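Local coordinates for uncharacterized protein (Bacteroides eggerthii, PDB 4GDZ), which is of unknown function but belongs to the DUF4251 family and folds largely into beta-strands, at the interface of chains A and B. Sequence-based numbering; all coordinates share one arbitrary frame. Chains: chain A/B, Uncharacterized protein.

Contact 1: the interface of chains A and B. Residues chain A 61-62, 87-89; chain B 107, 117-119, 132.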
ATOM      1  N   THR A  61      -3.305   4.753  -6.716  1.00 53.39           N
ATOM      2  CA  THR A  61      -2.960   4.101  -7.974  1.00 54.32           C
ATOM      3  C   THR A  61      -3.619   4.904  -9.114  1.00 59.50           C
ATOM      4  O   THR A  61      -4.465   5.750  -8.864  1.00 56.89           O
ATOM      5  CB  THR A  61      -3.525   2.684  -8.056  1.00 58.24           C
ATOM      6  OG1 THR A  61      -4.932   2.800  -8.000  1.00 56.89           O
ATOM      7  CG2 THR A  61      -3.035   1.771  -6.885  1.00 55.01           C
ATOM      8  N   ALA A  62      -3.186   4.674 -10.353  1.00 54.72           N
ATOM      9  CA  ALA A  62      -3.915   5.129 -11.549  1.00 58.79           C
ATOM     10  C   ALA A  62      -3.788   4.029 -12.575  1.00 53.29           C
ATOM     11  O   ALA A  62      -2.754   3.335 -12.620  1.00 57.67           O
ATOM     12  CB  ALA A  62      -3.320   6.425 -12.104  1.00 48.51           C
ATOM     13  N   VAL A  87      -4.508  10.940 -14.722  1.00 49.01           N
ATOM     14  CA  VAL A  87      -5.260  12.009 -14.084  1.00 47.51           C
ATOM     15  C   VAL A  87      -4.624  12.380 -12.699  1.00 44.62           C
ATOM     16  O   VAL A  87      -4.998  13.392 -12.094  1.00 51.26           O
ATOM     17  CB  VAL A  87      -6.757  11.627 -14.019  1.00 51.17           C
ATOM     18  CG1 VAL A  87      -7.574  12.577 -13.138  1.00 55.62           C
ATOM     19  CG2 VAL A  87      -7.357  11.634 -15.445  1.00 55.54           C
ATOM     20  N   TYR A  88      -3.667  11.581 -12.216  1.00 49.87           N
ATOM     21  CA  TYR A  88      -2.949  11.944 -10.976  1.00 49.47           C
ATOM     22  C   TYR A  88      -2.240  13.309 -11.253  1.00 46.69           C
ATOM     23  O   TYR A  88      -1.448  13.396 -12.159  1.00 49.44           O
ATOM     24  CB  TYR A  88      -1.992  10.845 -10.594  1.00 48.00           C
ATOM     25  CG  TYR A  88      -1.269  11.044  -9.283  1.00 49.55           C
ATOM     26  CD1 TYR A  88      -0.212  11.956  -9.180  1.00 52.67           C
ATOM     27  CD2 TYR A  88      -1.614  10.319  -8.157  1.00 52.11           C
ATOM     28  CE1 TYR A  88       0.458  12.160  -7.971  1.00 57.40           C
ATOM     29  CE2 TYR A  88      -0.932  10.492  -6.958  1.00 57.09           C
ATOM     30  CZ  TYR A  88       0.097  11.409  -6.864  1.00 60.83           C
ATOM     31  OH  TYR A  88       0.769  11.586  -5.673  1.00 61.74           O
ATOM     32  N   PRO A  89      -2.622  14.375 -10.537  1.00 45.68           N
ATOM     33  CA  PRO A  89      -2.180  15.710 -10.966  1.00 48.17           C
ATOM     34  C   PRO A  89      -0.680  15.910 -10.749  1.00 47.78           C
ATOM     35  O   PRO A  89      -0.098  15.326  -9.817  1.00 49.61           O
ATOM     36  CB  PRO A  89      -2.944  16.650 -10.060  1.00 51.18           C
ATOM     37  CG  PRO A  89      -4.028  15.853  -9.450  1.00 55.59           C
ATOM     38  CD  PRO A  89      -3.543  14.451  -9.392  1.00 48.53           C
TER
ATOM     39  N   LYS B 107     -11.491  16.667 -13.914  1.00 51.50           N
ATOM     40  CA  LYS B 107     -10.922  15.779 -14.943  1.00 51.61           C
ATOM     41  C   LYS B 107     -11.339  14.389 -14.520  1.00 55.06           C
ATOM     42  O   LYS B 107     -11.229  14.041 -13.349  1.00 50.42           O
ATOM     43  CB  LYS B 107      -9.390  15.837 -14.960  1.00 54.53           C
ATOM     44  CG  LYS B 107      -8.768  17.226 -14.855  1.00 59.73           C
ATOM     45  CD  LYS B 107      -8.988  18.042 -16.094  1.00 58.22           C
ATOM     46  CE  LYS B 107      -8.272  19.382 -16.020  1.00 54.56           C
ATOM     47  NZ  LYS B 107      -8.736  20.136 -17.212  1.00 52.55           N
ATOM     48  N   ASN B 117     -10.633   7.329 -12.235  1.00 52.13           N
ATOM     49  CA  ASN B 117      -9.643   8.255 -11.656  1.00 49.21           C
ATOM     50  C   ASN B 117     -10.190   9.656 -11.950  1.00 55.09           C
ATOM     51  O   ASN B 117     -10.527   9.949 -13.105  1.00 56.33           O
ATOM     52  CB  ASN B 117      -8.301   8.109 -12.368  1.00 48.25           C
ATOM     53  CG  ASN B 117      -7.588   6.788 -12.095  1.00 54.66           C
ATOM     54  OD1 ASN B 117      -7.963   5.970 -11.230  1.00 57.57           O
ATOM     55  ND2 ASN B 117      -6.547   6.571 -12.845  1.00 47.77           N
ATOM     56  N   CYS B 118     -10.260  10.516 -10.947  1.00 47.61           N
ATOM     57  CA  CYS B 118     -10.848  11.850 -11.067  0.50 47.51           C
ATOM     58  C   CYS B 118     -10.030  12.891 -10.297  1.00 50.42           C
ATOM     59  O   CYS B 118      -9.545  12.591  -9.218  1.00 49.61           O
ATOM     60  CB  CYS B 118     -12.274  11.802 -10.500  0.50 51.10           C
ATOM     61  SG  CYS B 118     -13.183  13.372 -10.477  0.50 56.79           S
ATOM     62  N   SER B 119      -9.940  14.112 -10.810  1.00 47.02           N
ATOM     63  CA  SER B 119      -9.301  15.208 -10.079  1.00 43.55           C
ATOM     64  C   SER B 119     -10.154  16.439 -10.187  1.00 43.49           C
ATOM     65  O   SER B 119     -10.941  16.600 -11.148  1.00 46.49           O
ATOM     66  CB  SER B 119      -7.854  15.488 -10.576  1.00 47.85           C
ATOM     67  OG  SER B 119      -7.825  16.143 -11.833  1.00 47.58           O
ATOM     68  N   PHE B 132      -7.495  14.367  -5.698  1.00 43.78           N
ATOM     69  CA  PHE B 132      -7.409  13.235  -6.623  1.00 44.14           C
ATOM     70  C   PHE B 132      -8.134  12.065  -5.975  1.00 44.75           C
ATOM     71  O   PHE B 132      -7.829  11.680  -4.862  1.00 45.99           O
ATOM     72  CB  PHE B 132      -5.953  12.867  -6.929  1.00 45.28           C
ATOM     73  CG  PHE B 132      -5.796  11.648  -7.836  1.00 46.16           C
ATOM     74  CD1 PHE B 132      -6.271  11.664  -9.153  1.00 47.09           C
ATOM     75  CD2 PHE B 132      -5.258  10.470  -7.352  1.00 47.77           C
ATOM     76  CE1 PHE B 132      -6.169  10.553  -9.975  1.00 47.09           C
ATOM     77  CE2 PHE B 132      -5.128   9.364  -8.177  1.00 47.42           C
ATOM     78  CZ  PHE B 132      -5.593   9.402  -9.490  1.00 47.55           C
TER
HETATM   79  O   HOH W   1      -5.468  15.724 -13.212  1.00 47.66           O
HETATM   80  O   HOH W   2      -5.780   8.138 -14.941  1.00 51.46           O
HETATM   81  O   HOH W   3      -6.592   3.458 -10.314  1.00 61.43           O

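Contact 2: the interface of chains A and B. Residues chain A 58-60; chain B 55, 144-145, 156.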
ATOM      1  N   ASN A  58       2.107   7.491  -1.953  1.00 51.33           N
ATOM      2  CA  ASN A  58       1.086   7.760  -0.956  1.00 52.65           C
ATOM      3  C   ASN A  58      -0.001   6.659  -0.797  1.00 55.73           C
ATOM      4  O   ASN A  58      -0.911   6.782   0.071  1.00 54.48           O
ATOM      5  CB  ASN A  58       0.446   9.146  -1.205  1.00 57.06           C
ATOM      6  CG  ASN A  58      -0.189   9.268  -2.585  1.00 60.82           C
ATOM      7  OD1 ASN A  58      -0.481   8.265  -3.252  1.00 57.16           O
ATOM      8  ND2 ASN A  58      -0.421  10.502  -3.016  1.00 57.22           N
ATOM      9  N   GLY A  59       0.082   5.603  -1.621  1.00 56.08           N
ATOM     10  CA  GLY A  59      -0.896   4.487  -1.552  1.00 54.77           C
ATOM     11  C   GLY A  59      -1.929   4.571  -2.686  1.00 58.55           C
ATOM     12  O   GLY A  59      -2.718   3.653  -2.889  1.00 58.86           O
ATOM     13  N   GLN A  60      -1.940   5.679  -3.423  1.00 53.28           N
ATOM     14  CA  GLN A  60      -2.840   5.842  -4.598  1.00 55.65           C
ATOM     15  C   GLN A  60      -2.408   4.956  -5.760  1.00 57.59           C
ATOM     16  O   GLN A  60      -1.294   4.462  -5.789  1.00 49.69           O
ATOM     17  CB  GLN A  60      -2.883   7.307  -5.074  1.00 60.52           C
ATOM     18  CG  GLN A  60      -3.754   8.228  -4.240  1.00 57.25           C
ATOM     19  CD  GLN A  60      -5.228   8.070  -4.519  1.00 54.84           C
ATOM     20  OE1 GLN A  60      -5.668   7.106  -5.160  1.00 58.92           O
ATOM     21  NE2 GLN A  60      -5.996   8.999  -4.031  1.00 51.64           N
TER
HETATM   22  N   MSE B  55      -4.075   7.156   5.438  1.00 46.17           N
HETATM   23  CA  MSE B  55      -3.057   6.274   4.933  1.00 49.72           C
HETATM   24  C   MSE B  55      -1.689   6.939   4.920  1.00 53.13           C
HETATM   25  O   MSE B  55      -1.541   8.070   4.452  1.00 49.18           O
HETATM   26  CB  MSE B  55      -3.450   5.821   3.525  1.00 53.94           C
HETATM   27  CG  MSE B  55      -4.823   5.104   3.515  1.00 57.20           C
HETATM   28 SE   MSE B  55      -5.541   4.927   1.686  0.75 66.76          SE
HETATM   29  CE  MSE B  55      -3.913   4.264   0.721  1.00 63.84           C
ATOM     30  N   VAL B 144      -8.734   9.087  -1.589  1.00 44.05           N
ATOM     31  CA  VAL B 144      -8.630  10.479  -1.985  1.00 43.34           C
ATOM     32  C   VAL B 144      -7.313  11.033  -1.456  1.00 46.91           C
ATOM     33  O   VAL B 144      -6.940  10.755  -0.318  1.00 45.21           O
ATOM     34  CB  VAL B 144      -9.876  11.277  -1.492  1.00 50.20           C
ATOM     35  CG1 VAL B 144      -9.963  11.357   0.051  1.00 47.57           C
ATOM     36  CG2 VAL B 144      -9.871  12.679  -2.046  1.00 52.35           C
ATOM     37  N   THR B 145      -6.627  11.828  -2.277  1.00 42.76           N
ATOM     38  CA  THR B 145      -5.481  12.625  -1.852  1.00 43.06           C
ATOM     39  C   THR B 145      -5.828  14.081  -1.940  1.00 45.02           C
ATOM     40  O   THR B 145      -6.346  14.553  -2.976  1.00 45.11           O
ATOM     41  CB  THR B 145      -4.260  12.305  -2.772  1.00 48.25           C
ATOM     42  OG1 THR B 145      -3.996  10.902  -2.642  1.00 51.13           O
ATOM     43  CG2 THR B 145      -2.973  13.136  -2.394  1.00 46.99           C
ATOM     44  N   THR B 156      -3.697  11.562   2.450  1.00 45.01           N
ATOM     45  CA  THR B 156      -4.397  10.515   1.684  1.00 43.48           C
ATOM     46  C   THR B 156      -5.272   9.742   2.668  1.00 45.09           C
ATOM     47  O   THR B 156      -4.790   9.256   3.700  1.00 48.47           O
ATOM     48  CB  THR B 156      -3.404   9.621   0.916  1.00 43.37           C
ATOM     49  OG1 THR B 156      -2.709  10.418  -0.064  1.00 46.07           O
ATOM     50  CG2 THR B 156      -4.127   8.429   0.171  1.00 46.83           C
TER
HETATM   51  O   HOH W   4       0.071   8.187   2.233  1.00 54.01           O

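Contact 1: the interface of chains A and B
A loop of one subunit lies against a strand surface of the other in this interface between two copies of a DUF4251 protein. It joins chains A and B in the deposited assembly, and may or may not be a biological pairing. A:Val87, A:Tyr88 and A:Pro89 pack against B:Phe132, B:Ser119 and B:Asn117. The A:Tyr88 CA sits over one face of the B:Phe132 ring, 3.9 Å from its centroid. With CG anti to the backbone N (chi1 -176°), the A:Tyr88 side chain crosses B:Phe132 at about a right angle. The two rings meet edge-to-face, their planes at 64°. A:Tyr88 CD2 lies 3.6 Å from B:Phe132 CE2. A:Pro89 brings its CD to B:Phe132 CB at 3.8 Å. The backbone carbonyl A:Thr61 O lies at the phenylalanine edge, in plane. An alanine in place of B:Phe132 would probably open a gap beneath A:Tyr88 and A:Pro89 and leave the tyrosine ring freer to turn. A:Val87 sends CG1 toward the backbone of B:Cys118 and B:Ser119, 3.7 Å from B:Ser119 N. No direct polar bond crosses this patch; waters carry the polar links. The amide B:Asn117 ND2 holds a water at 2.7 Å that also meets A:Val87 N. On the same amide, B:Asn117 OD1 reaches the hydroxyl A:Thr61 OG1 through another water. A third water joins the hydroxyl B:Ser119 OG to the carbonyl A:Val87 O.

Contact 2: the interface of chains A and B
The loop of chain A between strands 46-55 and 61-63 meets the strand surface of chain B here. A:Asn58, A:Gly59 and A:Gln60 face B:Met55, B:Thr145 and B:Thr156. The side-chain amide A:Gln60 NE2 donates to the hydroxyl B:Thr145 OG1 at 3.1 Å, with 155° at the hydrogen. The acceptor lies in the amide plane. A bend in the glutamine at chi2 (-77°) carries the amide past B:Thr145, the two side chains running in opposite directions. B:Thr145 OG1 also shares a hydrogen bond of 2.9 Å with B:Thr156 OG1; which hydroxyl donates is not seen. This bond links strands 141-148 and 155-163 and is likely to steady the B:Thr145 hydroxyl as an acceptor. A:Asn58 points tip to tip at B:Thr145, with ND2 3.7 Å from the methyl B:Thr145 CG2. Its CB passes B:Thr156 OG1 at 3.6 Å, the side chains crossing at about a right angle. The carbonyl A:Asn58 OD1 turns back to accept from A:Gln60 N at 3.0 Å. This bond closes a turn within the loop and is likely to limit rotation of the asparagine amide beside the threonines. B:Met55, a selenomethionine, lays its methyl CE against A:Gly59 CA at 3.8 Å. Separately, a water joins the backbone carbonyls A:Asn58 O and B:Met55 O. In chain A the contact occupies the connection just before strand 61-63. In chain B it spans strands 141-148 and 155-163 and the end of strand 46-55.

The C-alpha centres of contact 1 and contact 2 are about 11 Å apart, so the two form neighbouring parts of one A-B interface. They share no residue. In chain A they are joined directly: the loop at contact 2 ends where strand 61-63 enters contact 1, while the loop after strand 77-85 supplies the rest of contact 1. In chain B, contact 1 uses strands 102-110, 116-123 and 128-135, and contact 2 uses strands 46-55, 141-148 and 155-163. Different surfaces of the same protein meet, consistent with an interface that is not an exact two-fold.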